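Local coordinates for pngf-ii (Elizabethkingia meningoseptica, PDB 4R4X), which removes N-linked glycans from glycoproteins, probably by hydrolysing the amide bond between the asparagine side chain and the innermost sugar, at residues V287-D292 against V406-I411; Y293-E298 against V379-N384; F383-V388 against W528-V533; Y445-L450 against K508-V513. All blocks are in the same frame, centred on the assembly; numbering follows the deposited sequence. Where two conformers were deposited one is given.

Contact 1. Residues V287-D292 against V406-I411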
loop_
_atom_site.group_PDB
_atom_site.type_symbol
_atom_site.label_atom_id
_atom_site.label_comp_id
_atom_site.label_asym_id
_atom_site.label_seq_id
_atom_site.Cartn_x
_atom_site.Cartn_y
_atom_site.Cartn_z
ATOM N N VAL A 287 -2.752 -28.460 -4.890
ATOM C CA VAL A 287 -2.696 -27.882 -3.547
ATOM C C VAL A 287 -1.335 -27.991 -2.880
ATOM O O VAL A 287 -1.117 -27.351 -1.844
ATOM C CB VAL A 287 -3.765 -28.473 -2.605
ATOM C CG1 VAL A 287 -5.130 -28.229 -3.188
ATOM C CG2 VAL A 287 -3.532 -29.957 -2.320
ATOM N N ALA A 288 -0.437 -28.783 -3.468
ATOM C CA ALA A 288 0.874 -29.030 -2.883
ATOM C C ALA A 288 2.002 -28.942 -3.905
ATOM O O ALA A 288 1.840 -29.322 -5.064
ATOM C CB ALA A 288 0.903 -30.406 -2.218
ATOM N N LEU A 289 3.154 -28.445 -3.460
ATOM C CA LEU A 289 4.330 -28.415 -4.293
ATOM C C LEU A 289 4.694 -29.862 -4.666
ATOM O O LEU A 289 4.504 -30.775 -3.861
ATOM C CB LEU A 289 5.471 -27.724 -3.538
ATOM C CG LEU A 289 6.935 -27.862 -3.926
ATOM C CD1 LEU A 289 7.709 -26.777 -3.196
ATOM C CD2 LEU A 289 7.484 -29.234 -3.591
ATOM N N THR A 290 5.130 -30.060 -5.908
ATOM C CA THR A 290 5.750 -31.326 -6.312
ATOM C C THR A 290 7.056 -30.968 -7.062
ATOM O O THR A 290 7.327 -29.804 -7.324
ATOM C CB THR A 290 4.828 -32.171 -7.214
ATOM O OG1 THR A 290 4.868 -31.656 -8.535
ATOM C CG2 THR A 290 3.383 -32.202 -6.737
ATOM N N PRO A 291 7.855 -31.972 -7.434
ATOM C CA PRO A 291 9.055 -31.653 -8.196
ATOM C C PRO A 291 8.784 -30.876 -9.486
ATOM O O PRO A 291 9.659 -30.159 -9.951
ATOM C CB PRO A 291 9.645 -33.046 -8.498
ATOM C CG PRO A 291 9.178 -33.900 -7.372
ATOM C CD PRO A 291 7.764 -33.416 -7.132
ATOM N N ASP A 292 7.579 -31.017 -10.040
ATOM C CA ASP A 292 7.209 -30.408 -11.311
ATOM C C ASP A 292 6.244 -29.221 -11.181
ATOM O O ASP A 292 5.851 -28.638 -12.195
ATOM C CB ASP A 292 6.546 -31.470 -12.203
ATOM C CG ASP A 292 7.293 -32.798 -12.172
ATOM O OD1 ASP A 292 8.442 -32.809 -12.635
ATOM O OD2 ASP A 292 6.755 -33.799 -11.638
ATOM N N VAL A 406 -2.653 -32.075 5.142
ATOM C CA VAL A 406 -1.848 -31.668 3.998
ATOM C C VAL A 406 -0.381 -31.912 4.367
ATOM O O VAL A 406 0.105 -31.391 5.342
ATOM C CB VAL A 406 -2.024 -30.168 3.655
ATOM C CG1 VAL A 406 -0.937 -29.732 2.692
ATOM C CG2 VAL A 406 -3.392 -29.920 3.049
ATOM N N GLU A 407 0.313 -32.690 3.564
ATOM C CA GLU A 407 1.692 -33.062 3.853
ATOM C C GLU A 407 2.470 -32.832 2.590
ATOM O O GLU A 407 2.059 -33.301 1.518
ATOM C CB GLU A 407 1.756 -34.530 4.288
ATOM C CG GLU A 407 3.161 -35.049 4.534
ATOM C CD GLU A 407 3.149 -36.351 5.326
ATOM O OE1 GLU A 407 3.955 -36.468 6.278
ATOM O OE2 GLU A 407 2.294 -37.213 5.030
ATOM N N VAL A 408 3.559 -32.075 2.702
ATOM C CA VAL A 408 4.391 -31.697 1.565
ATOM C C VAL A 408 5.870 -31.977 1.884
ATOM O O VAL A 408 6.323 -31.678 2.990
ATOM C CB VAL A 408 4.210 -30.191 1.261
ATOM C CG1 VAL A 408 4.817 -29.809 -0.077
ATOM C CG2 VAL A 408 2.735 -29.815 1.298
ATOM N N ASP A 409 6.600 -32.508 0.909
ATOM C CA ASP A 409 8.032 -32.768 0.981
ATOM C C ASP A 409 8.662 -31.764 0.005
ATOM O O ASP A 409 8.110 -31.536 -1.063
ATOM C CB ASP A 409 8.300 -34.229 0.523
ATOM C CG ASP A 409 9.753 -34.668 0.679
ATOM O OD1 ASP A 409 10.435 -34.201 1.614
ATOM O OD2 ASP A 409 10.220 -35.534 -0.117
ATOM N N PHE A 410 9.808 -31.186 0.369
ATOM C CA PHE A 410 10.559 -30.272 -0.499
ATOM C C PHE A 410 12.058 -30.379 -0.194
ATOM O O PHE A 410 12.467 -30.886 0.863
ATOM C CB PHE A 410 10.094 -28.822 -0.308
ATOM C CG PHE A 410 10.142 -28.357 1.115
ATOM C CD1 PHE A 410 9.069 -28.583 1.964
ATOM C CD2 PHE A 410 11.267 -27.719 1.619
ATOM C CE1 PHE A 410 9.107 -28.174 3.273
ATOM C CE2 PHE A 410 11.312 -27.321 2.934
ATOM C CZ PHE A 410 10.227 -27.551 3.760
ATOM N N ILE A 411 12.868 -29.878 -1.107
ATOM C CA ILE A 411 14.323 -29.984 -0.986
ATOM C C ILE A 411 14.951 -28.618 -0.933
ATOM O O ILE A 411 14.708 -27.782 -1.804
ATOM C CB ILE A 411 14.911 -30.758 -2.182
ATOM C CG1 ILE A 411 14.325 -32.168 -2.231
ATOM C CG2 ILE A 411 16.429 -30.834 -2.074
ATOM C CD1 ILE A 411 14.483 -32.860 -3.577
HETATM O O HOH W 1 5.352 -32.679 -1.979
#
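Leu289 reaches from its loop onto the strand 406-411, meeting Val408, Asp409 and Phe410 in turn. Its CB lies 4.1 Å from Val408 CG1. From there CG stands anti to the backbone N (chi1 162°). Of the two methyls, CD2 does the touching: it rests 3.5 Å from Asp409 O, an apolar tip against a peptide oxygen, and 4.2 Å from Phe410 CB. CD1 turns instead to Leu380, on the strand 378-384. The loop is held to that strand by backbone hydrogen bonds, Val287 with Asn384 and Leu289 with Val382. It therefore bridges two antiparallel sheets of the beta-sandwich architecture of the PNGase F family, packing on the strand 406-412 at the margin of the smaller one. One residue back, Ala288 CB sits 4.0 Å from Val408 CG2; Val408 was modelled in two conformers, and the methyl contacts belong to one of them. No direct hydrogen bond links the segments. A water does so instead, donating to Leu289 O at 2.8 Å and accepting from Asp409 N at 3.2 Å. Within the loop, Thr290 OG1 accepts from Asp292 N in an ST turn.

Contact 2. Residues Y293-E298 against V379-N384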
loop_
_atom_site.group_PDB
_atom_site.type_symbol
_atom_site.label_atom_id
_atom_site.label_comp_id
_atom_site.label_asym_id
_atom_site.label_seq_id
_atom_site.Cartn_x
_atom_site.Cartn_y
_atom_site.Cartn_z
ATOM N N TYR A 293 5.881 -28.845 -9.950
ATOM C CA TYR A 293 4.767 -27.910 -9.768
ATOM C C TYR A 293 4.919 -27.099 -8.491
ATOM O O TYR A 293 5.336 -27.629 -7.450
ATOM C CB TYR A 293 3.445 -28.702 -9.741
ATOM C CG TYR A 293 2.221 -27.897 -9.361
ATOM C CD1 TYR A 293 1.570 -27.117 -10.290
ATOM C CD2 TYR A 293 1.738 -27.905 -8.048
ATOM C CE1 TYR A 293 0.472 -26.354 -9.935
ATOM C CE2 TYR A 293 0.632 -27.167 -7.686
ATOM C CZ TYR A 293 0.004 -26.395 -8.640
ATOM O OH TYR A 293 -1.093 -25.665 -8.317
ATOM N N LEU A 294 4.567 -25.812 -8.599
ATOM C CA LEU A 294 4.366 -24.931 -7.455
ATOM C C LEU A 294 2.912 -24.445 -7.394
ATOM O O LEU A 294 2.325 -24.097 -8.424
ATOM C CB LEU A 294 5.258 -23.707 -7.557
ATOM C CG LEU A 294 6.749 -23.981 -7.482
ATOM C CD1 LEU A 294 7.489 -22.691 -7.753
ATOM C CD2 LEU A 294 7.168 -24.617 -6.168
ATOM N N PRO A 295 2.336 -24.403 -6.182
ATOM C CA PRO A 295 0.984 -23.876 -6.015
ATOM C C PRO A 295 1.010 -22.354 -6.079
ATOM O O PRO A 295 2.080 -21.770 -5.961
ATOM C CB PRO A 295 0.584 -24.375 -4.615
ATOM C CG PRO A 295 1.875 -24.531 -3.881
ATOM C CD PRO A 295 2.926 -24.846 -4.904
ATOM N N PHE A 296 -0.136 -21.701 -6.269
ATOM C CA PHE A 296 -0.122 -20.243 -6.323
ATOM C C PHE A 296 0.124 -19.621 -4.931
ATOM O O PHE A 296 -0.014 -20.298 -3.895
ATOM C CB PHE A 296 -1.374 -19.676 -7.010
ATOM C CG PHE A 296 -2.627 -19.726 -6.197
ATOM C CD1 PHE A 296 -2.982 -18.659 -5.379
ATOM C CD2 PHE A 296 -3.484 -20.819 -6.268
ATOM C CE1 PHE A 296 -4.150 -18.689 -4.638
ATOM C CE2 PHE A 296 -4.670 -20.851 -5.543
ATOM C CZ PHE A 296 -5.008 -19.778 -4.724
ATOM N N ILE A 297 0.545 -18.358 -4.941
ATOM C CA ILE A 297 0.780 -17.580 -3.723
ATOM C C ILE A 297 -0.340 -16.565 -3.559
ATOM O O ILE A 297 -0.633 -15.774 -4.498
ATOM C CB ILE A 297 2.136 -16.891 -3.788
ATOM C CG1 ILE A 297 3.228 -17.966 -3.666
ATOM C CG2 ILE A 297 2.338 -15.814 -2.704
ATOM C CD1 ILE A 297 4.602 -17.422 -3.858
ATOM N N GLU A 298 -0.934 -16.574 -2.368
ATOM C CA GLU A 298 -1.917 -15.551 -1.963
ATOM C C GLU A 298 -1.216 -14.289 -1.482
ATOM O O GLU A 298 -0.572 -14.293 -0.414
ATOM C CB GLU A 298 -2.792 -16.067 -0.817
ATOM C CG GLU A 298 -3.513 -17.323 -1.135
ATOM C CD GLU A 298 -4.355 -17.841 0.011
ATOM O OE1 GLU A 298 -3.860 -17.908 1.159
ATOM O OE2 GLU A 298 -5.518 -18.196 -0.246
ATOM N N VAL A 379 11.955 -17.400 -0.890
ATOM C CA VAL A 379 10.509 -17.647 -0.856
ATOM C C VAL A 379 10.211 -18.922 -1.640
ATOM O O VAL A 379 10.630 -19.044 -2.783
ATOM C CB VAL A 379 9.733 -16.481 -1.517
ATOM C CG1 VAL A 379 8.255 -16.784 -1.599
ATOM C CG2 VAL A 379 9.958 -15.188 -0.746
ATOM N N LEU A 380 9.528 -19.881 -1.007
ATOM C CA LEU A 380 9.092 -21.126 -1.649
ATOM C C LEU A 380 7.654 -21.438 -1.258
ATOM O O LEU A 380 7.387 -21.727 -0.084
ATOM C CB LEU A 380 9.950 -22.303 -1.197
ATOM C CG LEU A 380 9.647 -23.643 -1.881
ATOM C CD1 LEU A 380 9.956 -23.572 -3.355
ATOM C CD2 LEU A 380 10.431 -24.780 -1.247
ATOM N N PRO A 381 6.722 -21.393 -2.230
ATOM C CA PRO A 381 5.333 -21.775 -1.967
ATOM C C PRO A 381 5.232 -23.289 -1.800
ATOM O O PRO A 381 5.633 -24.012 -2.703
ATOM C CB PRO A 381 4.593 -21.345 -3.233
ATOM C CG PRO A 381 5.628 -21.333 -4.311
ATOM C CD PRO A 381 6.937 -20.972 -3.629
ATOM N N VAL A 382 4.728 -23.758 -0.661
ATOM C CA VAL A 382 4.728 -25.189 -0.351
ATOM C C VAL A 382 3.344 -25.814 -0.447
ATOM O O VAL A 382 3.213 -26.936 -0.903
ATOM C CB VAL A 382 5.402 -25.494 1.003
ATOM C CG1 VAL A 382 6.901 -25.244 0.909
ATOM C CG2 VAL A 382 4.834 -24.663 2.122
ATOM N N PHE A 383 2.300 -25.073 -0.066
ATOM C CA PHE A 383 0.946 -25.555 -0.261
ATOM C C PHE A 383 -0.034 -24.406 -0.372
ATOM O O PHE A 383 0.233 -23.281 0.067
ATOM C CB PHE A 383 0.497 -26.514 0.852
ATOM C CG PHE A 383 0.544 -25.932 2.234
ATOM C CD1 PHE A 383 -0.548 -25.291 2.769
ATOM C CD2 PHE A 383 1.666 -26.113 3.034
ATOM C CE1 PHE A 383 -0.500 -24.755 4.044
ATOM C CE2 PHE A 383 1.720 -25.604 4.323
ATOM C CZ PHE A 383 0.635 -24.916 4.822
ATOM N N ASN A 384 -1.172 -24.715 -0.974
ATOM C CA ASN A 384 -2.305 -23.799 -1.041
ATOM C C ASN A 384 -3.555 -24.606 -1.329
ATOM O O ASN A 384 -3.709 -25.135 -2.437
ATOM C CB ASN A 384 -2.091 -22.762 -2.128
ATOM C CG ASN A 384 -3.043 -21.585 -1.997
ATOM O OD1 ASN A 384 -4.145 -21.696 -1.447
ATOM N ND2 ASN A 384 -2.602 -20.433 -2.479
HETATM O O HOH W 2 1.194 -20.691 -1.379
#
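Asn384 and Phe296 meet twice, by a hydrogen bond and by an amide nitrogen set over the ring, the two planes 39° apart. Asn384 ND2 donates to Phe296 O at 3.0 Å, almost straight (176°); the oxygen lies in the plane of the amide, while the donor stands well above the carbonyl plane. The same nitrogen sits over one face of the Phe296 ring, toward the rim, 3.2 Å from CE1. A water donates to both Phe296 O and Phe383 O. The loop leading into strand 297-303 meets edge strand 378-384 of the same nine-stranded antiparallel sheet, with three strands between the two in its order and the touching parts 83° apart. Apolar contacts gather on Pro381. Its CG takes Leu294 CB at 4.0 Å, and its CB takes Ile297 CG1 at 3.7 Å. Pro295 meets the strand with its ring carbons: CD is 3.6 Å from Pro381 O, CG 3.9 Å from Phe383 CA, at the classic bulge where Val382 and Phe383 both face Gly532. Pro295 O and Pro381 O are buried here with no polar partner in the model. Glu298 CG comes within 3.5 Å of Asn384 ND2; its carboxylate reaches Ser531, Thr386 and Arg301.

Contact 3. Residues F383-V388 against W528-V533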
loop_
_atom_site.group_PDB
_atom_site.type_symbol
_atom_site.label_atom_id
_atom_site.label_comp_id
_atom_site.label_asym_id
_atom_site.label_seq_id
_atom_site.Cartn_x
_atom_site.Cartn_y
_atom_site.Cartn_z
ATOM N N PHE A 383 2.300 -25.073 -0.066
ATOM C CA PHE A 383 0.946 -25.555 -0.261
ATOM C C PHE A 383 -0.034 -24.406 -0.372
ATOM O O PHE A 383 0.233 -23.281 0.067
ATOM C CB PHE A 383 0.497 -26.514 0.852
ATOM C CG PHE A 383 0.544 -25.932 2.234
ATOM C CD1 PHE A 383 -0.548 -25.291 2.769
ATOM C CD2 PHE A 383 1.666 -26.113 3.034
ATOM C CE1 PHE A 383 -0.500 -24.755 4.044
ATOM C CE2 PHE A 383 1.720 -25.604 4.323
ATOM C CZ PHE A 383 0.635 -24.916 4.822
ATOM N N ASN A 384 -1.172 -24.715 -0.974
ATOM C CA ASN A 384 -2.305 -23.799 -1.041
ATOM C C ASN A 384 -3.555 -24.606 -1.329
ATOM O O ASN A 384 -3.709 -25.135 -2.437
ATOM C CB ASN A 384 -2.091 -22.762 -2.128
ATOM C CG ASN A 384 -3.043 -21.585 -1.997
ATOM O OD1 ASN A 384 -4.145 -21.696 -1.447
ATOM N ND2 ASN A 384 -2.602 -20.433 -2.479
ATOM N N THR A 385 -4.421 -24.731 -0.325
ATOM C CA THR A 385 -5.652 -25.471 -0.481
ATOM C C THR A 385 -6.805 -24.626 -0.975
ATOM O O THR A 385 -7.833 -25.170 -1.318
ATOM C CB THR A 385 -6.106 -26.162 0.820
ATOM O OG1 THR A 385 -6.563 -25.185 1.772
ATOM C CG2 THR A 385 -4.951 -27.001 1.420
ATOM N N THR A 386 -6.639 -23.311 -1.008
ATOM C CA THR A 386 -7.722 -22.419 -1.404
ATOM C C THR A 386 -8.141 -22.655 -2.863
ATOM O O THR A 386 -7.330 -22.485 -3.785
ATOM C CB THR A 386 -7.320 -20.947 -1.219
ATOM O OG1 THR A 386 -6.891 -20.712 0.135
ATOM C CG2 THR A 386 -8.499 -20.011 -1.553
ATOM N N ASN A 387 -9.405 -22.997 -3.086
ATOM C CA ASN A 387 -9.820 -23.334 -4.449
ATOM C C ASN A 387 -10.346 -22.119 -5.223
ATOM O O ASN A 387 -11.567 -21.885 -5.401
ATOM C CB ASN A 387 -10.737 -24.553 -4.493
ATOM C CG ASN A 387 -12.033 -24.351 -3.746
ATOM O OD1 ASN A 387 -12.077 -23.674 -2.709
ATOM N ND2 ASN A 387 -13.103 -24.936 -4.272
ATOM N N VAL A 388 -9.374 -21.335 -5.674
ATOM C CA VAL A 388 -9.617 -20.191 -6.522
ATOM C C VAL A 388 -10.318 -20.654 -7.782
ATOM O O VAL A 388 -11.105 -19.893 -8.354
ATOM C CB VAL A 388 -8.303 -19.448 -6.813
ATOM C CG1 VAL A 388 -8.318 -18.695 -8.139
ATOM C CG2 VAL A 388 -7.984 -18.503 -5.648
ATOM N N TRP A 528 -11.243 -26.080 4.858
ATOM C CA TRP A 528 -10.227 -25.137 5.356
ATOM C C TRP A 528 -9.350 -24.628 4.216
ATOM O O TRP A 528 -8.674 -25.418 3.554
ATOM C CB TRP A 528 -9.382 -25.787 6.450
ATOM C CG TRP A 528 -10.151 -25.903 7.719
ATOM C CD1 TRP A 528 -11.105 -26.833 8.019
ATOM C CD2 TRP A 528 -10.113 -24.997 8.817
ATOM N NE1 TRP A 528 -11.651 -26.564 9.252
ATOM C CE2 TRP A 528 -11.045 -25.450 9.767
ATOM C CE3 TRP A 528 -9.350 -23.862 9.109
ATOM C CZ2 TRP A 528 -11.232 -24.806 10.993
ATOM C CZ3 TRP A 528 -9.550 -23.223 10.318
ATOM C CH2 TRP A 528 -10.483 -23.677 11.232
ATOM N N ASN A 529 -9.391 -23.313 3.990
ATOM C CA ASN A 529 -8.541 -22.636 3.023
ATOM C C ASN A 529 -7.232 -22.263 3.706
ATOM O O ASN A 529 -7.203 -21.335 4.539
ATOM C CB ASN A 529 -9.206 -21.365 2.506
ATOM C CG ASN A 529 -10.353 -21.626 1.563
ATOM O OD1 ASN A 529 -10.294 -22.483 0.691
ATOM N ND2 ASN A 529 -11.382 -20.816 1.689
ATOM N N VAL A 530 -6.161 -22.989 3.383
ATOM C CA VAL A 530 -4.870 -22.776 4.018
ATOM C C VAL A 530 -3.765 -22.648 2.967
ATOM O O VAL A 530 -3.689 -23.418 1.989
ATOM C CB VAL A 530 -4.537 -23.859 5.079
ATOM C CG1 VAL A 530 -5.703 -24.065 6.041
ATOM C CG2 VAL A 530 -4.196 -25.186 4.442
ATOM N N SER A 531 -2.941 -21.623 3.134
ATOM C CA SER A 531 -1.728 -21.505 2.331
ATOM C C SER A 531 -0.489 -21.325 3.196
ATOM O O SER A 531 -0.521 -20.755 4.301
ATOM C CB SER A 531 -1.853 -20.394 1.286
ATOM O OG SER A 531 -1.675 -19.140 1.876
ATOM N N GLY A 532 0.616 -21.835 2.664
ATOM C CA GLY A 532 1.895 -21.817 3.333
ATOM C C GLY A 532 3.009 -21.504 2.378
ATOM O O GLY A 532 3.160 -22.163 1.348
ATOM N N VAL A 533 3.751 -20.453 2.692
ATOM C CA VAL A 533 4.915 -20.078 1.948
ATOM C C VAL A 533 6.100 -20.130 2.906
ATOM O O VAL A 533 6.060 -19.553 3.990
ATOM C CB VAL A 533 4.754 -18.663 1.365
ATOM C CG1 VAL A 533 6.014 -18.218 0.671
ATOM C CG2 VAL A 533 3.593 -18.650 0.382
HETATM O O HOH W 3 -12.920 -22.063 -0.828
#
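Thr385 locks onto the strand 528-533 through three hydrogen bonds, two of them made by its hydroxyl. OG1 is placed between the backbone N and the carbonyl carbon (chi1 71°); there it accepts from Val530 N at 2.8 Å and donates to Trp528 O at 2.8 Å, in the carbonyl plane and on a lone pair. Its own N-H goes to Val530 O, nearly straight at 172°. Next to this, Phe383 and Gly532 form an antiparallel hydrogen-bonded pair, with a bond from Gly532 N to Phe383 O at 3.0 Å and a weaker one back. Asn384 and Ser531 follow as a non-hydrogen-bonded pair. This joins the outermost strand 378-384 to the strand 527-537 in the nine-stranded sheet, and the threonine hydroxyl carries the pairing past the strand's end. Asn384 OD1 then accepts from Thr386 N, an Asx turn. Contacts of the CH-pi and apolar kind centre on the Phe383 ring, which folds over glycine: Gly532 CA lies 3.9 Å from the ring centroid, over the face. CE1 touches Val530 CG2 at 3.7 Å. Past the paired residues, Thr386 OG1 meets Asn529 CB at 3.4 Å, the two side chains crossing at about a right angle; that hydroxyl bonds to Glu298.

Contact 4. Residues Y445-L450 against K508-V513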
loop_
_atom_site.group_PDB
_atom_site.type_symbol
_atom_site.label_atom_id
_atom_site.label_comp_id
_atom_site.label_asym_id
_atom_site.label_seq_id
_atom_site.Cartn_x
_atom_site.Cartn_y
_atom_site.Cartn_z
ATOM N N TYR A 445 3.382 -29.215 11.601
ATOM C CA TYR A 445 4.510 -30.093 11.871
ATOM C C TYR A 445 5.658 -29.817 10.896
ATOM O O TYR A 445 5.428 -29.525 9.708
ATOM C CB TYR A 445 4.060 -31.543 11.712
ATOM C CG TYR A 445 2.989 -31.991 12.673
ATOM C CD1 TYR A 445 1.676 -31.575 12.528
ATOM C CD2 TYR A 445 3.285 -32.872 13.714
ATOM C CE1 TYR A 445 0.696 -31.998 13.404
ATOM C CE2 TYR A 445 2.299 -33.316 14.575
ATOM C CZ TYR A 445 1.009 -32.857 14.415
ATOM O OH TYR A 445 0.026 -33.268 15.282
ATOM N N LEU A 446 6.885 -29.903 11.397
ATOM C CA LEU A 446 8.099 -29.798 10.593
ATOM C C LEU A 446 8.881 -31.110 10.800
ATOM O O LEU A 446 9.202 -31.452 11.919
ATOM C CB LEU A 446 8.957 -28.629 11.073
ATOM C CG LEU A 446 10.350 -28.516 10.451
ATOM C CD1 LEU A 446 10.254 -28.229 8.969
ATOM C CD2 LEU A 446 11.178 -27.475 11.185
ATOM N N ASP A 447 9.120 -31.839 9.716
ATOM C CA ASP A 447 9.858 -33.092 9.765
ATOM C C ASP A 447 9.281 -34.032 10.790
ATOM O O ASP A 447 10.020 -34.635 11.567
ATOM C CB ASP A 447 11.334 -32.816 10.012
ATOM C CG ASP A 447 11.956 -32.033 8.880
ATOM O OD1 ASP A 447 11.590 -32.344 7.737
ATOM O OD2 ASP A 447 12.788 -31.123 9.109
ATOM N N GLY A 448 7.953 -34.138 10.777
ATOM C CA GLY A 448 7.233 -35.053 11.640
ATOM C C GLY A 448 7.100 -34.637 13.098
ATOM O O GLY A 448 6.552 -35.392 13.884
ATOM N N LYS A 449 7.608 -33.468 13.474
ATOM C CA LYS A 449 7.472 -32.981 14.847
ATOM C C LYS A 449 6.593 -31.724 14.906
ATOM O O LYS A 449 6.743 -30.821 14.080
ATOM C CB LYS A 449 8.849 -32.655 15.423
ATOM C CG LYS A 449 8.801 -32.049 16.813
ATOM C CD LYS A 449 10.188 -31.941 17.435
ATOM C CE LYS A 449 10.054 -31.491 18.878
ATOM N NZ LYS A 449 11.186 -30.607 19.265
ATOM N N LEU A 450 5.730 -31.650 15.921
ATOM C CA LEU A 450 4.838 -30.494 16.092
ATOM C C LEU A 450 5.669 -29.266 16.309
ATOM O O LEU A 450 6.499 -29.237 17.226
ATOM C CB LEU A 450 3.926 -30.701 17.307
ATOM C CG LEU A 450 2.938 -29.580 17.634
ATOM C CD1 LEU A 450 1.948 -29.397 16.506
ATOM C CD2 LEU A 450 2.220 -29.888 18.941
ATOM N N LYS A 508 16.314 -32.614 2.492
ATOM C CA LYS A 508 14.897 -32.864 2.377
ATOM C C LYS A 508 14.192 -32.486 3.661
ATOM O O LYS A 508 14.703 -32.739 4.738
ATOM C CB LYS A 508 14.641 -34.346 2.095
ATOM C CG LYS A 508 14.902 -34.731 0.650
ATOM C CD LYS A 508 13.895 -35.756 0.105
ATOM C CE LYS A 508 13.608 -35.498 -1.373
ATOM N NZ LYS A 508 13.410 -36.739 -2.161
ATOM N N HIS A 509 12.996 -31.917 3.531
ATOM C CA HIS A 509 12.169 -31.591 4.677
ATOM C C HIS A 509 10.720 -31.857 4.344
ATOM O O HIS A 509 10.344 -31.953 3.175
ATOM C CB HIS A 509 12.358 -30.122 5.073
ATOM C CG HIS A 509 13.721 -29.816 5.606
ATOM N ND1 HIS A 509 14.080 -30.048 6.920
ATOM C CD2 HIS A 509 14.816 -29.304 5.002
ATOM C CE1 HIS A 509 15.340 -29.706 7.098
ATOM N NE2 HIS A 509 15.812 -29.257 5.949
ATOM N N THR A 510 9.906 -32.010 5.373
ATOM C CA THR A 510 8.462 -32.127 5.221
ATOM C C THR A 510 7.735 -31.133 6.113
ATOM O O THR A 510 8.163 -30.844 7.247
ATOM C CB THR A 510 7.958 -33.528 5.588
ATOM O OG1 THR A 510 8.195 -33.770 6.985
ATOM C CG2 THR A 510 8.615 -34.588 4.707
ATOM N N ILE A 511 6.661 -30.563 5.610
ATOM C CA ILE A 511 5.807 -29.760 6.466
ATOM C C ILE A 511 4.437 -30.401 6.380
ATOM O O ILE A 511 4.041 -30.896 5.320
ATOM C CB ILE A 511 5.795 -28.284 6.068
ATOM C CG1 ILE A 511 7.106 -27.620 6.481
ATOM C CG2 ILE A 511 4.637 -27.556 6.758
ATOM C CD1 ILE A 511 7.346 -26.226 5.892
ATOM N N GLN A 512 3.727 -30.416 7.500
ATOM C CA GLN A 512 2.400 -30.999 7.549
ATOM C C GLN A 512 1.424 -30.136 8.348
ATOM O O GLN A 512 1.799 -29.563 9.358
ATOM C CB GLN A 512 2.467 -32.388 8.146
ATOM C CG GLN A 512 1.109 -33.075 8.196
ATOM C CD GLN A 512 1.205 -34.488 8.711
ATOM O OE1 GLN A 512 0.502 -35.391 8.236
ATOM N NE2 GLN A 512 2.068 -34.688 9.674
ATOM N N VAL A 513 0.191 -30.030 7.854
ATOM C CA VAL A 513 -0.887 -29.339 8.575
ATOM C C VAL A 513 -1.999 -30.308 8.873
ATOM O O VAL A 513 -2.462 -31.002 7.976
ATOM C CB VAL A 513 -1.484 -28.177 7.764
ATOM C CG1 VAL A 513 -2.567 -27.443 8.560
ATOM C CG2 VAL A 513 -0.371 -27.230 7.366
HETATM O O HOH W 4 6.130 -32.858 9.034
#
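Tyr445 and Gln512 form an antiparallel hydrogen-bonded pair, Leu446 and Ile511 the non-hydrogen-bonded one beside it, and Asp447 N then donates to Thr510 O at 2.8 Å as the chain enters the turn. That turn, from Leu446 to Lys449, is a type I' beta turn with Asp447 and Gly448 both at positive phi, and it makes a tight hairpin of strands 442-446 and 449-454. The carboxylate of Asp447 extends the pairing past the last strand residue. CG stands anti to the carbonyl carbon (chi1 -64°), and each oxygen takes one donor from the strand 508-513. OD1 accepts from Thr510 N at 2.9 Å, nearly along its C-O axis; OD2 accepts from His509 ND1 at 2.8 Å through its syn lone pair and lies in the plane of the imidazole ring. His509 NE2 bonds to Asn505 O, so both ring nitrogens are engaged; a nearby carboxylate and a carbonyl would tend to favour the charged ring. Tyr445 and Gln512 lie side by side, with Tyr445 CB 4.0 Å from Gln512 CB. Gln512 O sits at the edge of the tyrosine ring, 3.8 Å from Tyr445 CD1. Leu450 CD1 stands over one ring face, toward the rim. On the other face of the sheet, Leu446 CD1 packs on Ile511 CG1 at 4.1 Å. A water accepts from Gly448 N. The hairpin occupies one side of strand 507-514; on its opposite side strand 406-412 pairs through Phe410, Val408 and Val406, which completes the four-stranded antiparallel sheet.

All four contacts lie on the same side of the chain's centre. Contacts 2 and 3 are the closest, centres about 8 Å apart: they share Phe383 and Asn384 on strand 378-384 and are tied by Glu298, whose carboxylate bonds to Ser531 and Thr386. Contacts 1 and 2 have centres about 9 Å apart, and the loop 287-292 is bonded to that same strand. Contacts 1 and 4 meet in the four-stranded sheet, where strands 406-412 and 507-514 are neighbours. Contacts 3 and 4 have centres about 17 Å apart, yet Phe383 packs on Val513 between the sheets. Along the chain, contact 1 brackets contact 2, pairing the N-terminal PNGase F family region with the C-terminal one, and contact 3 brackets contact 4.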